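Local coordinates for protein glycosyl hydrolase, family 38 (PDB 3LVT) that probably hydrolyses alpha-mannosidic bonds in carbohydrates and carries a bound calcium ion, at residues V9-H14 / Y256-S261; Q415-V420 / I653-Q658; P709-H714 / E737-A742. All coordinates share one frame; numbering follows the deposited sequence.

Interaction 1: V9-H14 / Y256-S261. With CA (calcium ion), chain B.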
ATOM      1  N   VAL A   9       9.103  21.518  35.074  1.00 51.49           N
ATOM      2  CA  VAL A   9       9.621  21.438  33.723  1.00 51.61           C
ATOM      3  C   VAL A   9      10.265  20.063  33.442  1.00 52.13           C
ATOM      4  O   VAL A   9      11.291  19.722  34.038  1.00 52.78           O
ATOM      5  CB  VAL A   9      10.661  22.554  33.486  1.00 51.79           C
ATOM      6  CG1 VAL A   9      11.062  22.611  32.013  1.00 50.76           C
ATOM      7  CG2 VAL A   9      10.122  23.883  33.956  1.00 50.95           C
ATOM      8  N   TYR A  10       9.689  19.283  32.530  1.00 52.05           N
ATOM      9  CA  TYR A  10      10.228  17.969  32.219  1.00 52.28           C
ATOM     10  C   TYR A  10      11.152  18.079  31.008  1.00 53.17           C
ATOM     11  O   TYR A  10      10.688  18.296  29.893  1.00 53.67           O
ATOM     12  CB  TYR A  10       9.092  16.962  31.967  1.00 52.13           C
ATOM     13  CG  TYR A  10       8.060  16.893  33.091  1.00 50.76           C
ATOM     14  CD1 TYR A  10       7.941  15.758  33.888  1.00 49.64           C
ATOM     15  CD2 TYR A  10       7.212  17.971  33.352  1.00 49.62           C
ATOM     16  CE1 TYR A  10       7.005  15.699  34.928  1.00 50.21           C
ATOM     17  CE2 TYR A  10       6.277  17.932  34.377  1.00 49.72           C
ATOM     18  CZ  TYR A  10       6.171  16.798  35.170  1.00 49.74           C
ATOM     19  OH  TYR A  10       5.245  16.773  36.197  1.00 46.50           O
ATOM     20  N   ILE A  11      12.460  17.967  31.223  1.00 53.73           N
ATOM     21  CA  ILE A  11      13.393  17.933  30.105  1.00 54.62           C
ATOM     22  C   ILE A  11      13.577  16.508  29.597  1.00 55.32           C
ATOM     23  O   ILE A  11      14.147  15.657  30.285  1.00 55.52           O
ATOM     24  CB  ILE A  11      14.777  18.563  30.444  1.00 55.08           C
ATOM     25  CG1 ILE A  11      14.680  20.087  30.529  1.00 54.96           C
ATOM     26  CG2 ILE A  11      15.807  18.219  29.377  1.00 54.37           C
ATOM     27  CD1 ILE A  11      14.530  20.575  31.917  1.00 55.07           C
ATOM     28  N   VAL A  12      13.100  16.261  28.383  1.00 55.98           N
ATOM     29  CA  VAL A  12      13.179  14.951  27.759  1.00 56.58           C
ATOM     30  C   VAL A  12      14.171  14.941  26.599  1.00 57.68           C
ATOM     31  O   VAL A  12      14.020  15.660  25.601  1.00 57.53           O
ATOM     32  CB  VAL A  12      11.785  14.470  27.287  1.00 56.60           C
ATOM     33  CG1 VAL A  12      11.899  13.199  26.468  1.00 55.25           C
ATOM     34  CG2 VAL A  12      10.874  14.258  28.485  1.00 56.40           C
ATOM     35  N   SER A  13      15.182  14.101  26.753  1.00 59.15           N
ATOM     36  CA  SER A  13      16.242  13.968  25.785  1.00 60.98           C
ATOM     37  C   SER A  13      15.837  12.955  24.734  1.00 62.27           C
ATOM     38  O   SER A  13      15.280  11.909  25.060  1.00 62.10           O
ATOM     39  CB  SER A  13      17.538  13.541  26.477  1.00 60.84           C
ATOM     40  OG  SER A  13      18.087  14.618  27.215  1.00 61.81           O
ATOM     41  N   HIS A  14      16.115  13.288  23.475  1.00 64.00           N
ATOM     42  CA  HIS A  14      15.746  12.470  22.328  1.00 65.84           C
ATOM     43  C   HIS A  14      16.594  12.882  21.124  1.00 67.70           C
ATOM     44  O   HIS A  14      17.218  13.946  21.130  1.00 67.93           O
ATOM     45  CB  HIS A  14      14.257  12.661  22.014  1.00 65.57           C
ATOM     46  CG  HIS A  14      13.936  13.980  21.385  1.00 63.53           C
ATOM     47  ND1 HIS A  14      14.356  15.181  21.916  1.00 62.11           N
ATOM     48  CD2 HIS A  14      13.240  14.288  20.267  1.00 61.61           C
ATOM     49  CE1 HIS A  14      13.937  16.172  21.147  1.00 60.49           C
ATOM     50  NE2 HIS A  14      13.254  15.656  20.142  1.00 60.37           N
ATOM     51  N   TYR A 256      10.147  27.283  39.592  1.00 59.88           N
ATOM     52  CA  TYR A 256      10.295  26.250  38.574  1.00 59.48           C
ATOM     53  C   TYR A 256      11.145  25.114  39.082  1.00 59.64           C
ATOM     54  O   TYR A 256      12.209  25.335  39.633  1.00 59.44           O
ATOM     55  CB  TYR A 256      10.918  26.825  37.299  1.00 59.23           C
ATOM     56  CG  TYR A 256      10.020  27.807  36.586  1.00 58.71           C
ATOM     57  CD1 TYR A 256       8.997  27.365  35.738  1.00 57.75           C
ATOM     58  CD2 TYR A 256      10.171  29.169  36.775  1.00 57.53           C
ATOM     59  CE1 TYR A 256       8.164  28.254  35.099  1.00 57.51           C
ATOM     60  CE2 TYR A 256       9.345  30.068  36.139  1.00 58.24           C
ATOM     61  CZ  TYR A 256       8.343  29.606  35.299  1.00 58.77           C
ATOM     62  OH  TYR A 256       7.529  30.513  34.663  1.00 58.92           O
ATOM     63  N   GLU A 257      10.653  23.900  38.906  1.00 60.11           N
ATOM     64  CA  GLU A 257      11.387  22.701  39.239  1.00 60.87           C
ATOM     65  C   GLU A 257      11.778  22.105  37.903  1.00 60.80           C
ATOM     66  O   GLU A 257      10.916  21.909  37.042  1.00 61.28           O
ATOM     67  CB  GLU A 257      10.477  21.734  40.006  1.00 61.33           C
ATOM     68  CG  GLU A 257      11.110  21.083  41.243  1.00 64.05           C
ATOM     69  CD  GLU A 257      11.590  19.666  40.999  1.00 67.64           C
ATOM     70  OE1 GLU A 257      11.957  19.356  39.844  1.00 70.73           O
ATOM     71  OE2 GLU A 257      11.616  18.860  41.959  1.00 67.54           O
ATOM     72  N   PHE A 258      13.066  21.839  37.711  1.00 60.51           N
ATOM     73  CA  PHE A 258      13.572  21.303  36.444  1.00 59.87           C
ATOM     74  C   PHE A 258      13.970  19.863  36.627  1.00 60.24           C
ATOM     75  O   PHE A 258      14.851  19.562  37.433  1.00 60.73           O
ATOM     76  CB  PHE A 258      14.801  22.084  35.983  1.00 59.57           C
ATOM     77  CG  PHE A 258      14.482  23.389  35.339  1.00 57.05           C
ATOM     78  CD1 PHE A 258      14.485  23.509  33.961  1.00 55.39           C
ATOM     79  CD2 PHE A 258      14.185  24.501  36.110  1.00 54.67           C
ATOM     80  CE1 PHE A 258      14.180  24.714  33.349  1.00 54.36           C
ATOM     81  CE2 PHE A 258      13.889  25.701  35.510  1.00 53.97           C
ATOM     82  CZ  PHE A 258      13.881  25.806  34.124  1.00 54.05           C
ATOM     83  N   ILE A 259      13.344  18.967  35.879  1.00 60.19           N
ATOM     84  CA  ILE A 259      13.642  17.560  36.050  1.00 60.27           C
ATOM     85  C   ILE A 259      13.934  16.833  34.744  1.00 59.95           C
ATOM     86  O   ILE A 259      13.208  16.988  33.752  1.00 60.06           O
ATOM     87  CB  ILE A 259      12.569  16.855  36.905  1.00 60.72           C
ATOM     88  CG1 ILE A 259      13.230  15.792  37.780  1.00 63.24           C
ATOM     89  CG2 ILE A 259      11.434  16.297  36.082  1.00 60.57           C
ATOM     90  CD1 ILE A 259      13.944  16.390  39.022  1.00 66.06           C
ATOM     91  N   HIS A 260      15.032  16.076  34.749  1.00 59.17           N
ATOM     92  CA  HIS A 260      15.384  15.221  33.631  1.00 58.62           C
ATOM     93  C   HIS A 260      14.426  14.036  33.628  1.00 58.34           C
ATOM     94  O   HIS A 260      14.435  13.212  34.539  1.00 58.32           O
ATOM     95  CB  HIS A 260      16.844  14.765  33.721  1.00 58.27           C
ATOM     96  CG  HIS A 260      17.369  14.194  32.446  1.00 57.43           C
ATOM     97  ND1 HIS A 260      17.254  14.846  31.236  1.00 57.73           N
ATOM     98  CD2 HIS A 260      18.006  13.029  32.184  1.00 58.02           C
ATOM     99  CE1 HIS A 260      17.793  14.105  30.284  1.00 57.30           C
ATOM    100  NE2 HIS A 260      18.261  12.997  30.834  1.00 57.18           N
ATOM    101  N   SER A 261      13.578  13.963  32.614  1.00 58.05           N
ATOM    102  CA  SER A 261      12.500  13.004  32.663  1.00 58.27           C
ATOM    103  C   SER A 261      12.323  12.133  31.409  1.00 58.76           C
ATOM    104  O   SER A 261      13.282  11.814  30.707  1.00 58.84           O
ATOM    105  CB  SER A 261      11.204  13.706  33.045  1.00 57.96           C
ATOM    106  OG  SER A 261      10.181  12.759  33.281  1.00 57.66           O
TER
HETATM  107 CA    CA B 897      13.818  25.309  41.462  1.00 61.19          CA
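Val9 and Phe258 sit side by side on neighbouring parallel strands, and CG2 of Val9 lies over the centre of the Phe258 ring face, 4.2 Å from the ring centroid, as a CH-pi contact. Ile11 meets the same ring differently, with its CD1 at the ring edge, 3.6 Å from CD1 of Phe258. The valine's branched side chain suits this place: CG1, anti to the backbone N (chi1 -172°), lies near CE1 of the ring, while CG2 covers the face and also reaches Tyr256. On the other face of the sheet Ser261 OG approaches the Tyr10 ring at its edge. Four backbone bonds join the strands. Val9 N donates to Glu257 O (2.7 Å) and Val9 O accepts from Ile259 N (2.9 Å), both almost straight; Ile11 N then donates to Ile259 O (2.8 Å), and Ile11 O accepts from Ser261 N (2.9 Å). Further out, helix 242-252 and Trp211 pack against Phe258, while strand 226-233 hydrogen-bonds to Tyr10 and Val12 along the other edge, making 9-14 the middle strand of a parallel sheet in the family 38 N-terminal domain. Tyr10 OH hydrogen-bonds to His226, and Tyr256 OH to Glu219. Tyr256 O binds calcium at 2.4 Å, with Phe253 O as a second carbonyl ligand. The chemistry therefore divides: apolar side chains and backbone bonds join the strands, while the start of 256-260 offers its carbonyl oxygen to a hard cation.

Interaction 2: Q415-V420 / I653-Q658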
ATOM      1  N   GLN A 415     -16.711 -11.567  -3.595  1.00 54.89           N
ATOM      2  CA  GLN A 415     -17.223 -12.331  -4.722  1.00 56.22           C
ATOM      3  C   GLN A 415     -16.399 -11.887  -5.919  1.00 55.83           C
ATOM      4  O   GLN A 415     -16.334 -10.703  -6.224  1.00 55.83           O
ATOM      5  CB  GLN A 415     -18.702 -12.029  -4.971  1.00 56.70           C
ATOM      6  CG  GLN A 415     -19.551 -11.924  -3.711  1.00 61.24           C
ATOM      7  CD  GLN A 415     -20.384 -13.164  -3.439  1.00 67.03           C
ATOM      8  OE1 GLN A 415     -21.619 -13.091  -3.415  1.00 69.74           O
ATOM      9  NE2 GLN A 415     -19.724 -14.313  -3.244  1.00 69.14           N
ATOM     10  N   LYS A 416     -15.747 -12.835  -6.576  1.00 55.86           N
ATOM     11  CA  LYS A 416     -14.837 -12.507  -7.662  1.00 55.75           C
ATOM     12  C   LYS A 416     -15.394 -12.950  -8.984  1.00 55.09           C
ATOM     13  O   LYS A 416     -15.772 -14.089  -9.147  1.00 54.78           O
ATOM     14  CB  LYS A 416     -13.474 -13.170  -7.440  1.00 56.45           C
ATOM     15  CG  LYS A 416     -12.480 -12.337  -6.641  1.00 56.94           C
ATOM     16  CD  LYS A 416     -11.777 -11.342  -7.544  1.00 58.09           C
ATOM     17  CE  LYS A 416     -10.483 -11.896  -8.142  1.00 56.29           C
ATOM     18  NZ  LYS A 416      -9.827 -10.843  -8.992  1.00 55.11           N
ATOM     19  N   THR A 417     -15.416 -12.032  -9.930  1.00 55.18           N
ATOM     20  CA  THR A 417     -15.871 -12.321 -11.263  1.00 55.43           C
ATOM     21  C   THR A 417     -14.771 -11.921 -12.219  1.00 55.41           C
ATOM     22  O   THR A 417     -14.346 -10.779 -12.217  1.00 55.17           O
ATOM     23  CB  THR A 417     -17.119 -11.505 -11.576  1.00 55.43           C
ATOM     24  OG1 THR A 417     -18.132 -11.813 -10.614  1.00 56.17           O
ATOM     25  CG2 THR A 417     -17.621 -11.821 -12.958  1.00 55.27           C
ATOM     26  N   GLU A 418     -14.320 -12.857 -13.041  1.00 55.90           N
ATOM     27  CA  GLU A 418     -13.228 -12.592 -13.972  1.00 56.73           C
ATOM     28  C   GLU A 418     -13.100 -13.683 -15.035  1.00 56.30           C
ATOM     29  O   GLU A 418     -13.289 -14.870 -14.759  1.00 56.16           O
ATOM     30  CB  GLU A 418     -11.896 -12.427 -13.197  1.00 57.47           C
ATOM     31  CG  GLU A 418     -10.642 -12.157 -14.066  1.00 59.70           C
ATOM     32  CD  GLU A 418     -10.655 -10.790 -14.731  1.00 62.19           C
ATOM     33  OE1 GLU A 418     -10.421  -9.783 -14.028  1.00 64.54           O
ATOM     34  OE2 GLU A 418     -10.882 -10.718 -15.956  1.00 62.96           O
ATOM     35  N   VAL A 419     -12.799 -13.258 -16.255  1.00 56.02           N
ATOM     36  CA  VAL A 419     -12.350 -14.164 -17.291  1.00 56.26           C
ATOM     37  C   VAL A 419     -10.876 -14.410 -17.032  1.00 56.32           C
ATOM     38  O   VAL A 419     -10.054 -13.514 -17.173  1.00 57.15           O
ATOM     39  CB  VAL A 419     -12.536 -13.583 -18.690  1.00 56.11           C
ATOM     40  CG1 VAL A 419     -11.877 -14.483 -19.713  1.00 56.46           C
ATOM     41  CG2 VAL A 419     -14.016 -13.437 -19.017  1.00 56.42           C
ATOM     42  N   VAL A 420     -10.551 -15.623 -16.626  1.00 56.36           N
ATOM     43  CA  VAL A 420      -9.230 -15.926 -16.133  1.00 56.57           C
ATOM     44  C   VAL A 420      -8.558 -16.895 -17.073  1.00 56.95           C
ATOM     45  O   VAL A 420      -9.229 -17.656 -17.796  1.00 57.28           O
ATOM     46  CB  VAL A 420      -9.260 -16.510 -14.687  1.00 56.60           C
ATOM     47  CG1 VAL A 420     -10.195 -15.710 -13.818  1.00 56.88           C
ATOM     48  CG2 VAL A 420      -9.693 -17.950 -14.680  1.00 56.35           C
ATOM     49  N   ILE A 653     -15.551  -7.487 -19.699  1.00 52.50           N
ATOM     50  CA  ILE A 653     -16.117  -8.833 -19.570  1.00 52.47           C
ATOM     51  C   ILE A 653     -17.636  -8.823 -19.352  1.00 52.27           C
ATOM     52  O   ILE A 653     -18.196  -7.906 -18.755  1.00 52.03           O
ATOM     53  CB  ILE A 653     -15.417  -9.673 -18.461  1.00 52.43           C
ATOM     54  CG1 ILE A 653     -15.762  -9.161 -17.061  1.00 53.07           C
ATOM     55  CG2 ILE A 653     -13.911  -9.668 -18.649  1.00 52.12           C
ATOM     56  CD1 ILE A 653     -15.042  -9.910 -15.945  1.00 53.75           C
ATOM     57  N   LYS A 654     -18.277  -9.879 -19.841  1.00 52.82           N
ATOM     58  CA  LYS A 654     -19.738 -10.064 -19.819  1.00 52.79           C
ATOM     59  C   LYS A 654     -20.403  -9.811 -18.444  1.00 52.85           C
ATOM     60  O   LYS A 654     -21.378  -9.062 -18.343  1.00 52.45           O
ATOM     61  CB  LYS A 654     -20.049 -11.458 -20.388  1.00 52.53           C
ATOM     62  CG  LYS A 654     -21.253 -12.196 -19.845  1.00 52.87           C
ATOM     63  CD  LYS A 654     -22.497 -11.890 -20.647  1.00 54.55           C
ATOM     64  CE  LYS A 654     -23.626 -12.879 -20.322  1.00 54.43           C
ATOM     65  NZ  LYS A 654     -23.482 -14.198 -21.006  1.00 53.02           N
ATOM     66  N   GLU A 655     -19.836 -10.407 -17.397  1.00 53.15           N
ATOM     67  CA  GLU A 655     -20.450 -10.417 -16.073  1.00 53.54           C
ATOM     68  C   GLU A 655     -20.062  -9.277 -15.147  1.00 53.26           C
ATOM     69  O   GLU A 655     -20.354  -9.336 -13.949  1.00 53.63           O
ATOM     70  CB  GLU A 655     -20.118 -11.727 -15.355  1.00 53.98           C
ATOM     71  CG  GLU A 655     -20.647 -12.978 -16.001  1.00 56.96           C
ATOM     72  CD  GLU A 655     -22.125 -12.889 -16.309  1.00 61.30           C
ATOM     73  OE1 GLU A 655     -22.833 -12.067 -15.673  1.00 63.26           O
ATOM     74  OE2 GLU A 655     -22.575 -13.642 -17.199  1.00 63.91           O
ATOM     75  N   SER A 656     -19.390  -8.258 -15.667  1.00 52.98           N
ATOM     76  CA  SER A 656     -18.964  -7.155 -14.819  1.00 52.80           C
ATOM     77  C   SER A 656     -19.148  -5.809 -15.489  1.00 52.79           C
ATOM     78  O   SER A 656     -19.044  -5.686 -16.710  1.00 52.73           O
ATOM     79  CB  SER A 656     -17.516  -7.352 -14.360  1.00 52.96           C
ATOM     80  OG  SER A 656     -17.044  -6.238 -13.630  1.00 53.60           O
ATOM     81  N   ASN A 657     -19.429  -4.806 -14.662  1.00 52.98           N
ATOM     82  CA  ASN A 657     -19.574  -3.428 -15.106  1.00 53.06           C
ATOM     83  C   ASN A 657     -18.237  -2.678 -15.096  1.00 52.73           C
ATOM     84  O   ASN A 657     -18.172  -1.517 -15.490  1.00 53.12           O
ATOM     85  CB  ASN A 657     -20.580  -2.695 -14.209  1.00 53.33           C
ATOM     86  CG  ASN A 657     -20.097  -2.586 -12.769  1.00 54.21           C
ATOM     87  OD1 ASN A 657     -19.183  -3.299 -12.368  1.00 56.28           O
ATOM     88  ND2 ASN A 657     -20.703  -1.694 -11.993  1.00 53.53           N
ATOM     89  N   GLN A 658     -17.176  -3.327 -14.643  1.00 52.19           N
ATOM     90  CA  GLN A 658     -15.867  -2.678 -14.601  1.00 51.95           C
ATOM     91  C   GLN A 658     -15.194  -2.619 -15.958  1.00 51.65           C
ATOM     92  O   GLN A 658     -15.251  -3.576 -16.716  1.00 51.91           O
ATOM     93  CB  GLN A 658     -14.945  -3.425 -13.641  1.00 52.24           C
ATOM     94  CG  GLN A 658     -15.131  -3.094 -12.162  1.00 51.69           C
ATOM     95  CD  GLN A 658     -14.395  -4.065 -11.266  1.00 52.29           C
ATOM     96  OE1 GLN A 658     -14.248  -5.253 -11.587  1.00 52.80           O
ATOM     97  NE2 GLN A 658     -13.926  -3.569 -10.136  1.00 53.29           N
TER
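Thr417 and Val419, alternate residues of an extended strand, face the type I beta turn from Ile653 to Ser656, with CA of Thr417 6.9 Å from CA of Glu655 and CA of Val419 equally far from CA of Ile653. At that spacing no backbone hydrogen bond spans the gap, and side chains make the contact. Ile653 does most of it. Its CG1 lies between the backbone N and the carbonyl carbon (chi1 71°), which carries CD1 up to the strand backbone, 3.8 Å from CA of Glu418, while the other branch, CG2, rests 3.8 Å from CG2 of Val419, the two side chains lying alongside each other and running opposite ways. Threonine suits its border position because its two branches divide the work: CG2 meets CB of Glu655 at 3.5 Å, and OG1 accepts from the backbone N of Glu498 on the adjoining strand. The carboxylate of Glu655 turns from the strand and makes a long, weak ion pair with Lys497. Asn532 hydrogen-bonds to Ile653 O, and Ser656 OG accepts from Gln658 N (3.1 Å), forming an ST turn. The arrangement is that of a turn between antiparallel strands, 641-653 and 659-667, laid against a strand of a different sheet.

Interaction 3: P709-H714 / E737-A742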
ATOM      1  N   PRO A 709      -2.080  26.764  -7.683  1.00 72.50           N
ATOM      2  CA  PRO A 709      -3.444  26.739  -8.245  1.00 72.05           C
ATOM      3  C   PRO A 709      -4.085  25.334  -8.229  1.00 71.52           C
ATOM      4  O   PRO A 709      -5.321  25.210  -8.328  1.00 71.81           O
ATOM      5  CB  PRO A 709      -3.242  27.246  -9.683  1.00 72.29           C
ATOM      6  CG  PRO A 709      -1.732  27.052  -9.991  1.00 72.44           C
ATOM      7  CD  PRO A 709      -1.039  26.604  -8.725  1.00 72.41           C
ATOM      8  N   THR A 710      -3.227  24.322  -8.059  1.00 70.15           N
ATOM      9  CA  THR A 710      -3.538  22.893  -8.124  1.00 68.74           C
ATOM     10  C   THR A 710      -3.855  22.299  -6.746  1.00 67.33           C
ATOM     11  O   THR A 710      -3.499  22.880  -5.708  1.00 67.41           O
ATOM     12  CB  THR A 710      -2.306  22.121  -8.654  1.00 69.18           C
ATOM     13  OG1 THR A 710      -1.170  22.451  -7.847  1.00 69.53           O
ATOM     14  CG2 THR A 710      -1.994  22.484 -10.124  1.00 69.56           C
ATOM     15  N   ASN A 711      -4.504  21.132  -6.737  1.00 65.34           N
ATOM     16  CA  ASN A 711      -4.865  20.452  -5.476  1.00 63.51           C
ATOM     17  C   ASN A 711      -4.605  18.944  -5.503  1.00 61.49           C
ATOM     18  O   ASN A 711      -5.547  18.150  -5.386  1.00 61.17           O
ATOM     19  CB  ASN A 711      -6.323  20.739  -5.060  1.00 63.75           C
ATOM     20  CG  ASN A 711      -6.787  22.143  -5.452  1.00 65.23           C
ATOM     21  OD1 ASN A 711      -6.639  23.091  -4.679  1.00 67.57           O
ATOM     22  ND2 ASN A 711      -7.327  22.282  -6.671  1.00 65.17           N
ATOM     23  N   PRO A 712      -3.324  18.550  -5.648  1.00 59.60           N
ATOM     24  CA  PRO A 712      -2.956  17.139  -5.686  1.00 57.98           C
ATOM     25  C   PRO A 712      -3.338  16.442  -4.403  1.00 56.56           C
ATOM     26  O   PRO A 712      -3.359  17.058  -3.337  1.00 56.02           O
ATOM     27  CB  PRO A 712      -1.424  17.172  -5.818  1.00 57.74           C
ATOM     28  CG  PRO A 712      -1.020  18.499  -5.300  1.00 58.68           C
ATOM     29  CD  PRO A 712      -2.131  19.418  -5.708  1.00 59.65           C
ATOM     30  N   GLN A 713      -3.625  15.153  -4.495  1.00 55.52           N
ATOM     31  CA  GLN A 713      -4.024  14.428  -3.312  1.00 54.49           C
ATOM     32  C   GLN A 713      -3.621  12.997  -3.402  1.00 53.77           C
ATOM     33  O   GLN A 713      -3.324  12.513  -4.482  1.00 53.22           O
ATOM     34  CB  GLN A 713      -5.511  14.542  -3.136  1.00 54.53           C
ATOM     35  CG  GLN A 713      -5.867  15.024  -1.779  1.00 56.13           C
ATOM     36  CD  GLN A 713      -6.982  16.016  -1.814  1.00 55.66           C
ATOM     37  OE1 GLN A 713      -7.509  16.401  -0.772  1.00 56.47           O
ATOM     38  NE2 GLN A 713      -7.356  16.440  -3.011  1.00 55.98           N
ATOM     39  N   HIS A 714      -3.604  12.329  -2.252  1.00 53.66           N
ATOM     40  CA  HIS A 714      -3.141  10.958  -2.162  1.00 53.50           C
ATOM     41  C   HIS A 714      -4.294   9.958  -2.096  1.00 52.08           C
ATOM     42  O   HIS A 714      -5.247  10.146  -1.353  1.00 51.21           O
ATOM     43  CB  HIS A 714      -2.242  10.762  -0.940  1.00 54.64           C
ATOM     44  CG  HIS A 714      -1.899   9.326  -0.702  1.00 59.48           C
ATOM     45  ND1 HIS A 714      -0.860   8.690  -1.355  1.00 64.33           N
ATOM     46  CD2 HIS A 714      -2.503   8.377   0.057  1.00 63.53           C
ATOM     47  CE1 HIS A 714      -0.821   7.420  -0.986  1.00 65.84           C
ATOM     48  NE2 HIS A 714      -1.806   7.203  -0.130  1.00 66.28           N
ATOM     49  N   GLU A 737      -1.455   9.611  -6.847  1.00 46.73           N
ATOM     50  CA  GLU A 737      -1.790  11.016  -6.849  1.00 46.59           C
ATOM     51  C   GLU A 737      -3.005  11.204  -7.729  1.00 46.53           C
ATOM     52  O   GLU A 737      -3.145  10.542  -8.770  1.00 46.78           O
ATOM     53  CB  GLU A 737      -0.606  11.841  -7.360  1.00 47.06           C
ATOM     54  CG  GLU A 737      -0.847  13.331  -7.568  1.00 48.00           C
ATOM     55  CD  GLU A 737       0.413  14.075  -8.046  1.00 49.77           C
ATOM     56  OE1 GLU A 737       1.369  14.184  -7.247  1.00 51.34           O
ATOM     57  OE2 GLU A 737       0.443  14.572  -9.208  1.00 49.53           O
ATOM     58  N   TYR A 738      -3.904  12.080  -7.297  1.00 45.83           N
ATOM     59  CA  TYR A 738      -5.084  12.383  -8.068  1.00 45.30           C
ATOM     60  C   TYR A 738      -5.448  13.838  -7.809  1.00 45.79           C
ATOM     61  O   TYR A 738      -5.071  14.406  -6.781  1.00 46.03           O
ATOM     62  CB  TYR A 738      -6.247  11.438  -7.694  1.00 45.13           C
ATOM     63  CG  TYR A 738      -6.850  11.749  -6.347  1.00 43.25           C
ATOM     64  CD1 TYR A 738      -6.302  11.213  -5.181  1.00 41.87           C
ATOM     65  CD2 TYR A 738      -7.940  12.594  -6.232  1.00 39.63           C
ATOM     66  CE1 TYR A 738      -6.812  11.514  -3.951  1.00 40.38           C
ATOM     67  CE2 TYR A 738      -8.464  12.899  -4.996  1.00 39.99           C
ATOM     68  CZ  TYR A 738      -7.896  12.366  -3.856  1.00 41.01           C
ATOM     69  OH  TYR A 738      -8.399  12.674  -2.608  1.00 40.20           O
ATOM     70  N   GLU A 739      -6.159  14.431  -8.762  1.00 45.85           N
ATOM     71  CA  GLU A 739      -6.799  15.715  -8.592  1.00 46.67           C
ATOM     72  C   GLU A 739      -8.247  15.583  -9.046  1.00 46.79           C
ATOM     73  O   GLU A 739      -8.536  14.867  -9.998  1.00 47.31           O
ATOM     74  CB  GLU A 739      -6.121  16.758  -9.453  1.00 46.69           C
ATOM     75  CG  GLU A 739      -6.489  18.186  -9.092  1.00 48.88           C
ATOM     76  CD  GLU A 739      -5.398  19.159  -9.494  1.00 50.56           C
ATOM     77  OE1 GLU A 739      -5.517  20.375  -9.219  1.00 50.93           O
ATOM     78  OE2 GLU A 739      -4.403  18.688 -10.080  1.00 52.19           O
ATOM     79  N   VAL A 740      -9.154  16.258  -8.367  1.00 46.48           N
ATOM     80  CA  VAL A 740     -10.498  16.377  -8.867  1.00 46.79           C
ATOM     81  C   VAL A 740     -10.614  17.841  -9.250  1.00 47.33           C
ATOM     82  O   VAL A 740     -10.557  18.693  -8.387  1.00 47.37           O
ATOM     83  CB  VAL A 740     -11.568  16.003  -7.790  1.00 47.00           C
ATOM     84  CG1 VAL A 740     -12.970  16.298  -8.294  1.00 46.49           C
ATOM     85  CG2 VAL A 740     -11.446  14.550  -7.356  1.00 45.40           C
ATOM     86  N   LEU A 741     -10.743  18.126 -10.540  1.00 48.13           N
ATOM     87  CA  LEU A 741     -10.807  19.499 -11.028  1.00 48.88           C
ATOM     88  C   LEU A 741     -12.179  20.097 -10.766  1.00 49.65           C
ATOM     89  O   LEU A 741     -13.147  19.367 -10.527  1.00 49.80           O
ATOM     90  CB  LEU A 741     -10.513  19.540 -12.525  1.00 48.60           C
ATOM     91  CG  LEU A 741      -9.094  19.548 -13.108  1.00 49.26           C
ATOM     92  CD1 LEU A 741      -7.990  19.032 -12.173  1.00 46.92           C
ATOM     93  CD2 LEU A 741      -9.106  18.808 -14.474  1.00 49.04           C
ATOM     94  N   ALA A 742     -12.258  21.429 -10.833  1.00 50.52           N
ATOM     95  CA  ALA A 742     -13.487  22.172 -10.529  1.00 50.98           C
ATOM     96  C   ALA A 742     -14.682  21.752 -11.385  1.00 51.26           C
ATOM     97  O   ALA A 742     -15.814  21.763 -10.902  1.00 52.37           O
ATOM     98  CB  ALA A 742     -13.251  23.663 -10.650  1.00 51.21           C
TER
HETATM   99  O   HOH W   1      -8.161  17.347  -5.553  1.00 44.76           O
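A short antiparallel pairing within the C-terminal region, which belongs by sequence to the galactose mutarotase-like clan, sets Gln713 opposite Tyr738 as a hydrogen-bonded pair and His714 opposite Glu737 as a non-hydrogen-bonded one. Tyr738 N donates to Gln713 O at 2.9 Å; the return bond from Gln713 N to Tyr738 O is weak, bent to 128° at the hydrogen. Side chains of the first pair share a face of the sheet. CB of Gln713 lies over the Tyr738 ring, 3.7 Å from its centroid and offset toward the rim, and the glutamine amide runs almost parallel to the ring plane. The ring reaches this position because CG of Tyr738 stands between the backbone N and the carbonyl carbon (chi1 73°). A flat phenol with a polar tip suits the place, since its OH hydrogen-bonds to His687 and Arg698 while its face takes the CB of Gln713. On the other face, Glu737 carries its carboxylate to Ser301, Asn298 and Thr749. Beyond the last paired residues a water bridges the two segments: it donates to Asn711 O (2.7 Å) and accepts from Val740 N (3.2 Å). Glu739 also spans this part with an extended chain. Its OE2 pairs with Arg675, which would help keep the carboxylate charged, and its OE1 accepts from Asn711 N at 2.8 Å, the donor lying 65° out of the carboxylate plane.

In the fold
Interaction 1 is the buried contact, with its centre about 44 Å from that of interaction 3 and 62 Å from that of interaction 2, on the opposite side of the chain's centre from the latter. It unites strands of one parallel sheet through regular backbone bonds. Interaction 3, partly buried, also joins two strands, but antiparallel and briefly, and a water bridge and a carboxylate add links beside the pairing. Interaction 2 lies at the surface, lacks direct hydrogen bonds across the contact and brings separate sheets together through apolar branches. Interactions 2 and 3 come within about 17 Å at their nearest atoms without touching. Calcium belongs to interaction 1 alone.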